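Protein BONZAI 1 (Arabidopsis thaliana, PDB 6KXT) is a copine, captured here as its second C2 domain, that binds phospholipids in a calcium-dependent manner and restrains cell death and defence responses. Local coordinates at residues D33-V37 / N61-K65; V37-I41 / S79-I83; P49-T53 / V67-Q73; L107-H111 / V137-E142; Q115-F119 / V130-F136. All blocks are in the same frame, centred on the assembly; numbering follows the deposited sequence.

Interaction 1 of 5, residues D33-V37 / N61-K65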
# COMPACT_ATOMS: atom_id res chain seq x y z
N ASP A 33 8.53 -13.24 2.35
CA ASP A 33 7.74 -13.03 3.59
C ASP A 33 7.22 -11.60 3.55
O ASP A 33 7.82 -10.70 4.12
CB ASP A 33 8.61 -13.23 4.82
CG ASP A 33 9.29 -14.59 4.82
OD1 ASP A 33 8.57 -15.59 4.75
OD2 ASP A 33 10.56 -14.62 4.94
N PRO A 34 6.11 -11.35 2.82
CA PRO A 34 5.75 -9.99 2.51
C PRO A 34 4.97 -9.25 3.60
O PRO A 34 4.24 -9.82 4.37
CB PRO A 34 4.83 -10.16 1.29
CG PRO A 34 4.18 -11.49 1.52
CD PRO A 34 5.27 -12.33 2.15
N PHE A 35 5.20 -7.96 3.58
CA PHE A 35 4.44 -6.95 4.32
C PHE A 35 4.35 -5.70 3.44
O PHE A 35 5.09 -5.53 2.44
CB PHE A 35 5.12 -6.66 5.67
CG PHE A 35 6.45 -5.97 5.66
CD1 PHE A 35 7.60 -6.66 5.32
CD2 PHE A 35 6.57 -4.62 5.95
CE1 PHE A 35 8.84 -6.04 5.30
CE2 PHE A 35 7.82 -4.00 5.98
CZ PHE A 35 8.95 -4.71 5.63
N LEU A 36 3.35 -4.87 3.81
CA LEU A 36 3.15 -3.58 3.11
C LEU A 36 3.48 -2.42 4.05
O LEU A 36 3.20 -2.50 5.27
CB LEU A 36 1.70 -3.36 2.63
CG LEU A 36 1.10 -4.41 1.73
CD1 LEU A 36 -0.33 -4.02 1.37
CD2 LEU A 36 1.94 -4.58 0.50
N VAL A 37 4.02 -1.37 3.49
CA VAL A 37 4.23 -0.09 4.20
C VAL A 37 3.54 0.98 3.36
O VAL A 37 3.73 1.07 2.14
CB VAL A 37 5.73 0.22 4.34
CG1 VAL A 37 5.91 1.58 4.97
CG2 VAL A 37 6.42 -0.90 5.13
N ASN A 61 0.48 -14.84 -2.17
CA ASN A 61 -0.87 -14.29 -2.41
C ASN A 61 -1.44 -13.76 -1.09
O ASN A 61 -2.52 -14.19 -0.67
CB ASN A 61 -1.75 -15.31 -3.10
CG ASN A 61 -1.14 -15.79 -4.38
OD1 ASN A 61 -1.39 -15.16 -5.41
ND2 ASN A 61 -0.38 -16.88 -4.34
N PRO A 62 -0.69 -12.90 -0.37
CA PRO A 62 -1.10 -12.45 0.94
C PRO A 62 -2.40 -11.64 0.99
O PRO A 62 -2.72 -10.89 0.05
CB PRO A 62 0.05 -11.54 1.39
CG PRO A 62 0.63 -10.99 0.09
CD PRO A 62 0.53 -12.22 -0.80
N ILE A 63 -3.15 -11.86 2.07
CA ILE A 63 -4.29 -10.98 2.47
C ILE A 63 -4.00 -10.55 3.89
O ILE A 63 -3.83 -11.40 4.76
CB ILE A 63 -5.65 -11.68 2.38
CG1 ILE A 63 -5.96 -12.23 0.98
CG2 ILE A 63 -6.73 -10.71 2.86
CD1 ILE A 63 -7.12 -13.23 0.92
N TRP A 64 -3.85 -9.24 4.15
CA TRP A 64 -3.41 -8.79 5.49
C TRP A 64 -4.61 -8.38 6.34
O TRP A 64 -5.71 -8.13 5.77
CB TRP A 64 -2.38 -7.64 5.36
CG TRP A 64 -1.04 -8.05 4.86
CD1 TRP A 64 -0.02 -8.62 5.58
CD2 TRP A 64 -0.56 -7.89 3.51
NE1 TRP A 64 1.05 -8.82 4.75
CE2 TRP A 64 0.76 -8.39 3.48
CE3 TRP A 64 -1.13 -7.43 2.31
CZ2 TRP A 64 1.55 -8.31 2.34
CZ3 TRP A 64 -0.35 -7.37 1.17
CH2 TRP A 64 0.97 -7.82 1.17
N LYS A 65 -4.35 -8.25 7.62
CA LYS A 65 -5.35 -7.68 8.56
C LYS A 65 -5.57 -6.23 8.14
O LYS A 65 -4.73 -5.58 7.51
CB LYS A 65 -4.85 -7.81 10.00
CG LYS A 65 -4.70 -9.24 10.49
CD LYS A 65 -4.13 -9.32 11.88
CE LYS A 65 -3.99 -10.76 12.34
NZ LYS A 65 -3.65 -10.82 13.78

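Interaction 2 of 5, residues V37-I41 / S79-I83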
# COMPACT_ATOMS: atom_id res chain seq x y z
N VAL A 37 4.02 -1.37 3.49
CA VAL A 37 4.23 -0.09 4.20
C VAL A 37 3.54 0.98 3.36
O VAL A 37 3.73 1.07 2.14
CB VAL A 37 5.73 0.22 4.34
CG1 VAL A 37 5.91 1.58 4.97
CG2 VAL A 37 6.42 -0.90 5.13
N VAL A 38 2.70 1.78 4.02
CA VAL A 38 2.08 2.98 3.42
C VAL A 38 2.84 4.19 3.91
O VAL A 38 3.07 4.28 5.13
CB VAL A 38 0.60 3.07 3.79
CG1 VAL A 38 -0.03 4.27 3.15
CG2 VAL A 38 -0.14 1.83 3.35
N SER A 39 3.27 5.04 2.99
CA SER A 39 4.10 6.22 3.35
C SER A 39 3.54 7.48 2.71
O SER A 39 3.11 7.54 1.55
CB SER A 39 5.56 6.02 2.95
OG SER A 39 6.03 4.82 3.49
N LYS A 40 3.60 8.57 3.50
CA LYS A 40 3.17 9.91 3.09
C LYS A 40 4.29 10.65 2.36
O LYS A 40 5.42 10.60 2.81
CB LYS A 40 2.70 10.66 4.34
CG LYS A 40 2.15 12.06 4.10
CD LYS A 40 1.98 12.80 5.42
CE LYS A 40 1.04 13.99 5.34
NZ LYS A 40 1.33 14.85 4.17
N ILE A 41 3.97 11.24 1.23
CA ILE A 41 4.94 12.03 0.43
C ILE A 41 5.16 13.39 1.12
O ILE A 41 4.20 14.07 1.54
CB ILE A 41 4.44 12.16 -1.01
CG1 ILE A 41 4.49 10.77 -1.66
CG2 ILE A 41 5.31 13.17 -1.76
CD1 ILE A 41 3.77 10.61 -2.97
N SER A 79 -4.63 12.88 -1.95
CA SER A 79 -3.15 12.98 -1.97
C SER A 79 -2.57 11.60 -2.30
O SER A 79 -2.79 10.67 -1.53
CB SER A 79 -2.59 13.44 -0.65
OG SER A 79 -3.07 14.76 -0.32
N PRO A 80 -1.70 11.49 -3.31
CA PRO A 80 -1.03 10.22 -3.52
C PRO A 80 -0.21 9.85 -2.28
O PRO A 80 0.42 10.71 -1.66
CB PRO A 80 -0.10 10.48 -4.71
CG PRO A 80 -0.77 11.64 -5.44
CD PRO A 80 -1.44 12.46 -4.37
N VAL A 81 -0.22 8.57 -1.95
CA VAL A 81 0.72 7.97 -0.98
C VAL A 81 1.48 6.85 -1.71
O VAL A 81 1.12 6.47 -2.82
CB VAL A 81 0.05 7.42 0.29
CG1 VAL A 81 -0.69 8.54 1.02
CG2 VAL A 81 -0.90 6.27 -0.01
N ILE A 82 2.58 6.43 -1.14
CA ILE A 82 3.35 5.27 -1.64
C ILE A 82 2.93 4.05 -0.87
O ILE A 82 2.82 4.08 0.37
CB ILE A 82 4.86 5.47 -1.50
CG1 ILE A 82 5.32 6.76 -2.16
CG2 ILE A 82 5.54 4.26 -2.07
CD1 ILE A 82 5.00 6.78 -3.55
N ILE A 83 2.74 2.94 -1.60
CA ILE A 83 2.43 1.62 -0.97
C ILE A 83 3.47 0.68 -1.50
O ILE A 83 3.54 0.50 -2.71
CB ILE A 83 1.00 1.14 -1.25
CG1 ILE A 83 -0.01 2.21 -0.83
CG2 ILE A 83 0.74 -0.16 -0.52
CD1 ILE A 83 -1.33 2.13 -1.55
O HOH W 1 0.93 11.63 0.79

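Interaction 3 of 5, residues P49-T53 / V67-Q73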
# COMPACT_ATOMS: atom_id res chain seq x y z
N PRO A 49 6.87 6.59 6.55
CA PRO A 49 5.98 5.47 6.86
C PRO A 49 4.90 5.88 7.88
O PRO A 49 5.24 6.46 8.90
CB PRO A 49 6.92 4.41 7.43
CG PRO A 49 8.23 4.74 6.78
CD PRO A 49 8.28 6.25 6.81
N VAL A 50 3.66 5.59 7.57
CA VAL A 50 2.50 5.93 8.46
C VAL A 50 1.73 4.68 8.85
O VAL A 50 1.01 4.72 9.85
CB VAL A 50 1.58 6.98 7.80
CG1 VAL A 50 2.27 8.33 7.68
CG2 VAL A 50 1.00 6.56 6.45
N SER A 51 1.87 3.58 8.10
CA SER A 51 1.18 2.33 8.42
C SER A 51 1.99 1.16 7.88
O SER A 51 2.61 1.30 6.82
CB SER A 51 -0.18 2.36 7.85
OG SER A 51 -0.89 1.26 8.35
N LYS A 52 2.04 0.07 8.60
CA LYS A 52 2.62 -1.17 8.05
C LYS A 52 1.75 -2.35 8.47
O LYS A 52 1.09 -2.33 9.54
CB LYS A 52 4.08 -1.35 8.47
CG LYS A 52 4.31 -1.53 9.96
CD LYS A 52 5.76 -1.86 10.28
CE LYS A 52 6.03 -2.02 11.75
NZ LYS A 52 4.99 -2.85 12.42
N THR A 53 1.71 -3.35 7.60
CA THR A 53 1.05 -4.62 7.94
C THR A 53 2.01 -5.50 8.74
O THR A 53 3.25 -5.27 8.72
CB THR A 53 0.54 -5.36 6.71
OG1 THR A 53 1.66 -5.87 5.94
CG2 THR A 53 -0.31 -4.48 5.82
N VAL A 67 -5.71 -2.30 7.90
CA VAL A 67 -4.99 -1.09 8.34
C VAL A 67 -5.97 0.08 8.43
O VAL A 67 -6.97 0.10 7.72
CB VAL A 67 -3.78 -0.78 7.46
CG1 VAL A 67 -2.81 -1.97 7.39
CG2 VAL A 67 -4.15 -0.33 6.08
N PHE A 68 -5.67 1.03 9.29
CA PHE A 68 -6.52 2.22 9.52
C PHE A 68 -5.70 3.45 9.20
O PHE A 68 -4.59 3.60 9.73
CB PHE A 68 -6.97 2.28 10.98
CG PHE A 68 -7.83 1.11 11.33
CD1 PHE A 68 -7.25 -0.09 11.74
CD2 PHE A 68 -9.19 1.15 11.13
CE1 PHE A 68 -8.02 -1.22 11.94
CE2 PHE A 68 -9.96 0.04 11.39
CZ PHE A 68 -9.38 -1.13 11.81
N LEU A 69 -6.17 4.27 8.29
CA LEU A 69 -5.45 5.48 7.87
C LEU A 69 -6.32 6.72 8.10
O LEU A 69 -7.46 6.79 7.60
CB LEU A 69 -5.09 5.35 6.40
CG LEU A 69 -4.03 4.30 6.08
CD1 LEU A 69 -3.96 4.02 4.59
CD2 LEU A 69 -2.66 4.72 6.63
N SER A 70 -5.77 7.67 8.80
CA SER A 70 -6.42 9.00 8.99
C SER A 70 -6.03 9.93 7.85
O SER A 70 -5.01 9.73 7.16
CB SER A 70 -5.98 9.57 10.32
OG SER A 70 -4.63 10.03 10.24
N VAL A 71 -6.75 11.04 7.75
CA VAL A 71 -6.40 12.17 6.88
C VAL A 71 -5.06 12.77 7.30
O VAL A 71 -4.31 13.14 6.42
CB VAL A 71 -7.55 13.20 6.88
CG1 VAL A 71 -7.11 14.51 6.24
CG2 VAL A 71 -8.76 12.63 6.15
N GLN A 72 -4.75 12.79 8.59
CA GLN A 72 -3.44 13.36 9.00
C GLN A 72 -2.30 12.46 8.49
O GLN A 72 -1.23 12.96 8.15
CB GLN A 72 -3.47 13.55 10.51
CG GLN A 72 -4.55 14.56 10.97
CD GLN A 72 -6.00 14.11 10.78
OE1 GLN A 72 -6.42 13.02 11.25
NE2 GLN A 72 -6.78 15.01 10.15
N GLN A 73 -2.51 11.15 8.41
CA GLN A 73 -1.47 10.21 7.93
C GLN A 73 -1.26 10.38 6.43
O GLN A 73 -0.16 10.06 5.99
CB GLN A 73 -1.84 8.78 8.34
CG GLN A 73 -1.63 8.48 9.82
CD GLN A 73 -2.20 7.16 10.21
OE1 GLN A 73 -3.38 6.86 9.98
NE2 GLN A 73 -1.35 6.29 10.74
O HOH W 2 -2.15 3.32 10.79

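Interaction 4 of 5, residues L107-H111 / V137-E142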
# COMPACT_ATOMS: atom_id res chain seq x y z
N LEU A 107 -7.57 4.17 -4.26
CA LEU A 107 -7.76 2.82 -3.67
C LEU A 107 -9.25 2.50 -3.59
O LEU A 107 -9.63 1.35 -3.80
CB LEU A 107 -7.10 2.79 -2.29
CG LEU A 107 -5.56 2.95 -2.30
CD1 LEU A 107 -5.05 2.86 -0.88
CD2 LEU A 107 -4.85 1.94 -3.21
N GLU A 108 -10.10 3.47 -3.26
CA GLU A 108 -11.55 3.22 -3.21
C GLU A 108 -12.04 2.86 -4.61
O GLU A 108 -12.86 1.94 -4.71
CB GLU A 108 -12.22 4.47 -2.67
CG GLU A 108 -13.72 4.32 -2.49
CD GLU A 108 -14.38 5.53 -1.83
OE1 GLU A 108 -13.90 6.62 -2.01
OE2 GLU A 108 -15.38 5.31 -1.16
N LYS A 109 -11.55 3.51 -5.64
CA LYS A 109 -11.99 3.21 -7.03
C LYS A 109 -11.56 1.78 -7.40
O LYS A 109 -12.37 1.05 -8.01
CB LYS A 109 -11.48 4.29 -7.97
CG LYS A 109 -12.15 5.65 -7.80
CD LYS A 109 -11.39 6.67 -8.60
CE LYS A 109 -12.01 8.04 -8.53
NZ LYS A 109 -11.83 8.70 -7.22
N LEU A 110 -10.36 1.36 -7.03
CA LEU A 110 -9.94 -0.03 -7.33
C LEU A 110 -10.90 -0.98 -6.62
O LEU A 110 -11.34 -2.00 -7.23
CB LEU A 110 -8.52 -0.31 -6.81
CG LEU A 110 -7.40 0.41 -7.53
CD1 LEU A 110 -6.12 0.28 -6.74
CD2 LEU A 110 -7.22 -0.12 -8.94
N HIS A 111 -11.23 -0.72 -5.38
CA HIS A 111 -12.17 -1.56 -4.63
C HIS A 111 -13.53 -1.60 -5.35
O HIS A 111 -14.11 -2.67 -5.53
CB HIS A 111 -12.28 -1.02 -3.24
CG HIS A 111 -13.32 -1.73 -2.47
ND1 HIS A 111 -13.27 -3.06 -2.12
CD2 HIS A 111 -14.52 -1.27 -2.06
CE1 HIS A 111 -14.42 -3.36 -1.49
NE2 HIS A 111 -15.18 -2.28 -1.45
N VAL A 137 -7.65 -4.08 -3.40
CA VAL A 137 -8.25 -3.42 -2.22
C VAL A 137 -9.52 -4.23 -1.91
O VAL A 137 -10.54 -4.05 -2.61
CB VAL A 137 -8.51 -1.94 -2.47
CG1 VAL A 137 -9.13 -1.31 -1.22
CG2 VAL A 137 -7.23 -1.25 -2.88
N ASP A 138 -9.41 -5.19 -1.00
CA ASP A 138 -10.52 -6.14 -0.71
C ASP A 138 -11.61 -5.43 0.08
O ASP A 138 -12.77 -5.81 0.01
CB ASP A 138 -10.05 -7.35 0.09
CG ASP A 138 -9.51 -8.51 -0.73
OD1 ASP A 138 -9.39 -8.35 -1.97
OD2 ASP A 138 -9.23 -9.55 -0.08
N LYS A 139 -11.23 -4.49 0.93
CA LYS A 139 -12.20 -3.73 1.76
C LYS A 139 -11.73 -2.29 1.86
O LYS A 139 -10.51 -2.03 1.97
CB LYS A 139 -12.29 -4.29 3.17
CG LYS A 139 -13.23 -3.54 4.10
CD LYS A 139 -13.29 -4.14 5.47
CE LYS A 139 -14.50 -3.66 6.26
NZ LYS A 139 -14.58 -4.35 7.56
N PHE A 140 -12.68 -1.36 1.85
CA PHE A 140 -12.42 0.09 1.94
C PHE A 140 -13.64 0.69 2.65
O PHE A 140 -14.70 0.75 2.00
CB PHE A 140 -12.22 0.75 0.58
CG PHE A 140 -11.74 2.18 0.64
CD1 PHE A 140 -12.64 3.21 0.90
CD2 PHE A 140 -10.42 2.52 0.39
CE1 PHE A 140 -12.19 4.53 0.94
CE2 PHE A 140 -10.00 3.85 0.41
CZ PHE A 140 -10.90 4.84 0.72
N THR A 141 -13.48 1.06 3.90
CA THR A 141 -14.60 1.54 4.73
C THR A 141 -14.19 2.82 5.43
O THR A 141 -13.17 2.84 6.11
CB THR A 141 -15.07 0.48 5.74
OG1 THR A 141 -15.40 -0.72 5.03
CG2 THR A 141 -16.27 0.96 6.52
N GLU A 142 -15.04 3.82 5.35
CA GLU A 142 -14.89 5.14 6.00
C GLU A 142 -15.83 5.27 7.19
O GLU A 142 -16.99 4.85 7.10
CB GLU A 142 -15.20 6.25 5.02
CG GLU A 142 -14.17 6.37 3.92
CD GLU A 142 -14.50 7.44 2.91
OE1 GLU A 142 -15.70 7.66 2.65
OE2 GLU A 142 -13.59 8.00 2.30
O HOH W 3 -9.11 -3.93 -5.82

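Interaction 5 of 5, residues Q115-F119 / V130-F136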
# COMPACT_ATOMS: atom_id res chain seq x y z
N GLN A 115 -10.79 -4.16 -9.39
CA GLN A 115 -9.62 -4.14 -10.29
C GLN A 115 -8.36 -4.04 -9.43
O GLN A 115 -8.39 -3.31 -8.42
CB GLN A 115 -9.72 -2.97 -11.28
CG GLN A 115 -10.79 -3.18 -12.38
CD GLN A 115 -10.33 -4.09 -13.50
OE1 GLN A 115 -9.59 -3.65 -14.35
NE2 GLN A 115 -10.78 -5.34 -13.55
N GLY A 116 -7.30 -4.66 -9.87
CA GLY A 116 -6.01 -4.49 -9.20
C GLY A 116 -5.15 -3.42 -9.85
O GLY A 116 -5.49 -2.86 -10.89
N ILE A 117 -4.03 -3.17 -9.22
CA ILE A 117 -2.97 -2.27 -9.74
C ILE A 117 -1.68 -3.08 -9.80
O ILE A 117 -1.27 -3.61 -8.74
CB ILE A 117 -2.86 -0.95 -8.94
CG1 ILE A 117 -1.71 -0.10 -9.46
CG2 ILE A 117 -2.66 -1.15 -7.45
CD1 ILE A 117 -1.97 0.45 -10.78
N ASN A 118 -1.04 -3.11 -10.97
CA ASN A 118 0.24 -3.83 -11.07
C ASN A 118 1.33 -3.11 -10.28
O ASN A 118 1.43 -1.88 -10.35
CB ASN A 118 0.66 -4.03 -12.50
CG ASN A 118 -0.19 -5.08 -13.19
OD1 ASN A 118 -1.37 -4.87 -13.44
ND2 ASN A 118 0.42 -6.20 -13.56
N PHE A 119 2.13 -3.85 -9.55
CA PHE A 119 3.34 -3.30 -8.93
C PHE A 119 4.33 -2.87 -10.01
O PHE A 119 4.37 -3.48 -11.09
CB PHE A 119 3.95 -4.36 -8.03
CG PHE A 119 3.29 -4.55 -6.69
CD1 PHE A 119 3.26 -3.53 -5.76
CD2 PHE A 119 2.68 -5.74 -6.33
CE1 PHE A 119 2.67 -3.68 -4.50
CE2 PHE A 119 2.10 -5.90 -5.07
CZ PHE A 119 2.09 -4.86 -4.14
N VAL A 130 7.27 -2.68 -14.97
CA VAL A 130 5.94 -3.13 -14.49
C VAL A 130 5.95 -4.64 -14.28
O VAL A 130 6.48 -5.40 -15.14
CB VAL A 130 4.84 -2.61 -15.42
CG1 VAL A 130 3.47 -3.09 -14.91
CG2 VAL A 130 4.91 -1.09 -15.53
N LEU A 131 5.58 -5.09 -13.10
CA LEU A 131 5.59 -6.51 -12.73
C LEU A 131 4.25 -7.15 -13.04
O LEU A 131 3.25 -6.44 -13.17
CB LEU A 131 5.88 -6.61 -11.24
CG LEU A 131 7.17 -5.95 -10.77
CD1 LEU A 131 7.34 -5.99 -9.27
CD2 LEU A 131 8.38 -6.60 -11.46
N LYS A 132 4.21 -8.46 -13.01
CA LYS A 132 2.98 -9.25 -13.17
C LYS A 132 2.17 -9.22 -11.87
O LYS A 132 0.93 -9.48 -11.97
CB LYS A 132 3.33 -10.67 -13.57
CG LYS A 132 3.88 -10.75 -14.98
CD LYS A 132 4.09 -12.20 -15.42
CE LYS A 132 4.73 -12.29 -16.79
NZ LYS A 132 4.82 -13.69 -17.26
N SER A 133 2.83 -9.09 -10.73
CA SER A 133 2.14 -9.06 -9.43
C SER A 133 1.23 -7.84 -9.35
O SER A 133 1.54 -6.77 -9.94
CB SER A 133 3.08 -9.13 -8.30
OG SER A 133 4.07 -8.11 -8.37
N GLN A 134 0.14 -7.98 -8.61
CA GLN A 134 -0.92 -6.96 -8.44
C GLN A 134 -1.33 -6.80 -6.99
O GLN A 134 -1.28 -7.75 -6.21
CB GLN A 134 -2.15 -7.27 -9.28
CG GLN A 134 -1.82 -7.22 -10.78
CD GLN A 134 -2.93 -7.72 -11.66
OE1 GLN A 134 -3.56 -8.74 -11.33
NE2 GLN A 134 -3.16 -7.05 -12.77
N LEU A 135 -1.70 -5.58 -6.65
CA LEU A 135 -2.28 -5.17 -5.37
C LEU A 135 -3.78 -4.95 -5.60
O LEU A 135 -4.18 -4.31 -6.59
CB LEU A 135 -1.66 -3.86 -4.87
CG LEU A 135 -2.18 -3.29 -3.56
CD1 LEU A 135 -1.76 -4.13 -2.39
CD2 LEU A 135 -1.69 -1.86 -3.35
N PHE A 136 -4.59 -5.47 -4.72
CA PHE A 136 -6.04 -5.33 -4.70
C PHE A 136 -6.49 -4.73 -3.38
O PHE A 136 -5.82 -4.89 -2.32
CB PHE A 136 -6.72 -6.67 -4.93
CG PHE A 136 -6.55 -7.24 -6.31
CD1 PHE A 136 -5.45 -7.98 -6.65
CD2 PHE A 136 -7.56 -7.06 -7.26
CE1 PHE A 136 -5.29 -8.47 -7.96
CE2 PHE A 136 -7.41 -7.57 -8.54
CZ PHE A 136 -6.29 -8.26 -8.88
O HOH W 4 -0.41 -8.86 -14.42

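Interaction 1 of 5, residues D33-V37 / N61-K65
The Asn-Pro-x-Trp signature of C2 domains, here N61-W64, meets the start of strand 34-40 through W64, whose indole is gripped between L36 and P62. In the L36 conformer described, one of two modelled, CG stands over one face of the six-membered ring, 3.6 Å from its centroid and 24° off the normal, a CH-pi contact. Both methyls stay over the same face, CD1 near CE3 and CZ3, CD2 near CH2, and the leucine crosses the indole roughly at a right angle. On the opposite face P62 CB, from the same loop as the tryptophan, lies 3.6 Å above the plane, also offset toward the rim. With W64 CG beside its own backbone N (chi1 -72°), the indole reaches across and presents an edge to P34. There NE1 gives a weak hydrogen bond to P34 O, at 3.4 Å and an N-H...O angle of 147°. P34 CB packs on W64 CZ2 at 3.9 Å, F35 CA approaches W64 CZ2 obliquely at 3.8 Å, and P34 CG meets P62 CG at 3.9 Å. C20 of strand 13-21 also touches the indole, placing it between strands of both sheets. The one polar bond being weak, packing probably supplies most of the hold, though the L36 part rests on one of two conformers; the bent N-H...O contact gives the buried indole N-H a partner at the ring edge.

Interaction 2 of 5, residues V37-I41 / S79-I83
P80 meets I41 through its carbonyl and its ring: I41 CD1 lies 3.6 Å from P80 O and 4.2 Å from P80 CB. The same carbonyl oxygen accepts from a water that in turn accepts from I41 N, so the water bridges the two backbones. At V81 the side chain turns to the face shared with V38. With V81 CG1 beside the backbone N (chi1 -60°), CG2 falls between the backbone N and the carbonyl carbon and touches V38 CG1 at 3.8 Å, the two valines crossing obliquely. I82 follows as the hydrogen-bonded partner of S39 in the antiparallel pairing of strands 34-40 and 81-87, the two central strands of the four-stranded sheet of this C2 beta-sandwich. S39 N donates to I82 O at 2.8 Å and I82 N to S39 O at 3.0 Å. The I82 side chain leaves by the face that carries S39, where CD1 meets I41 CD1 at 4.1 Å, the two isoleucines roughly perpendicular. I83 returns to the V38 face in a non-hydrogen-bonded pair: its CG1 runs alongside V38 CG2 at 4.2 Å, pointing the same way, and its CA makes a 3.4 Å CA-H...O contact with V37 O.

Interaction 3 of 5, residues P49-T53 / V67-Q73
V50 and Q73 slide past each other in opposite directions, CB against CB at 3.9 Å. V50 CG1, anti to the carbonyl carbon (chi1 -67°), lies 3.4 Å from Q73 O, while V50 CG2 reaches back to L69 CD2. Q73 is extended beyond CG, which brings its amide up to the V50 carbonyl oxygen; NE2 and V50 O come close, but the angle is too poor for a hydrogen bond. The amide is held elsewhere: OE1 accepts from S70 N at 2.8 Å, nearly straight at 169° and in the carbonyl plane, and Q73 N donates to S70 OG at 3.0 Å. This reciprocal pair is a capping box, with S70 at the N-cap of helix 71-74. Strands 48-52 and 67-70 are outermost strands of the two different sheets of the C2 sandwich, so the contact joins edge to edge without direct backbone bonds. V50 and S51 both face V38 in a classic beta bulge, and both these consecutive residues point toward 67-73. S51 OG, swung anti to its amide N (chi1 -171°), comes to V67 CB at 3.6 Å, and S51 CB rests on L69 CD2 at 3.6 Å. A water donating to F68 O accepts from Q73 NE2 at 3.1 Å and lies at weak range from S51 OG. Farther along, T53 CG2 packs against V67 CG1, while T53 OG1 turns the other way to accept from L36 N.

Interaction 4 of 5, residues L107-H111 / V137-E142
H111 and V137 make the one direct hydrogen bond between 107-111 and 137-142, ND1 donating to V137 O at 2.9 Å. The oxygen lies in the plane of the imidazole, yet ND1 stands 39° above the carbonyl plane of V137 and so misses a lone pair. A water adds a second polar link, accepting from V137 N and donating weakly to L110 O. Among the ring contacts, E108 CB sits squarely over the F140 ring, 3.6 Å from the centroid and 11° off the normal. Its extended chain carries the carboxylate on across the ring, their planes 24° apart and E108 CD 3.7 Å from F140 CE1. F140 N lies over the centre of the H111 ring. Apolar packing centres on V137: CG2 meets L107 CD2 at 4.0 Å and L110 CB at 4.2 Å, CG1 meets H111 CB at 3.8 Å. L107 and V137 both continue onto I16 of strand 13-21, seating the helix against the five-stranded sheet beside the bulge at D138 and K139. With an alanine replacing F140, the aliphatic part of E108 would probably lose the surface it lies on, leaving a gap between helix and strand. E108 OE2 and E142 OE1 are like charges only 4.5 Å apart, but K77 makes salt bridges to both carboxylates, which probably offsets their repulsion.

Interaction 5 of 5, residues Q115-F119 / V130-F136
N118 carries CG beside its backbone N (chi1 -73°), and Q134, turned the same way and extended beyond CG, lies alongside it, which brings the two amides together on the same side of the sheet, their planes 69° apart. Q134 NE2 donates to N118 OD1 at 2.9 Å, the oxygen in the glutamine amide plane but the donor 40° above that of N118. The other end of N118 is gripped twice: ND2 donates almost straight to L131 O at 2.9 Å, in that carbonyl's plane, and to a water that donates on to K132 O. A leucine in place of N118 would probably leave L131 O and Q134 NE2 without these partners and set the glutamine amide free to turn. N118 lies opposite the corner at K132, where the chain passes from strand 129-131, hairpin partner of 117-121, into strand 133-143; strand 117-121 is thus flanked by both in the five-stranded sheet. The backbone follows the switch. I117 and L135 form an antiparallel hydrogen-bonded pair, F119 N donates to S133 O at 3.0 Å, and beyond the corner L131 N donates to F119 O at 2.8 Å. On the face of I117 and L135, I117 CG2 meets L135 CB at 3.9 Å. F119 turns its ring edge to S133 OG, 3.4 Å from CD2, and sets CZ on L135 CB at 3.9 Å. At the opposite end G116 CA lies over the F136 ring, 3.7 Å from its centroid, in a CH-pi contact; R19 also makes a cation-pi contact with this ring.

Interactions 1 and 2 are the buried contacts and share strand 34-40: an aromatic clamp at its start, backbone pairing further along. Interaction 3 abuts both through backbone bonds of L36 and V38 to strand 48-52, but joins outer strands of two different sheets by side chains and water, its centre about 21 Å from that of interaction 5. Interactions 4 and 5 use strand 133-143 and are partly buried; the first seats a helix on it by ring packing, apolar contacts and a histidine hydrogen bond, the second combines strand pairing with side-chain amide bonds. Between the sheets, L36 and I83 from interactions 1 and 2 touch L135 of interaction 5, and I83 meets L107 of interaction 4.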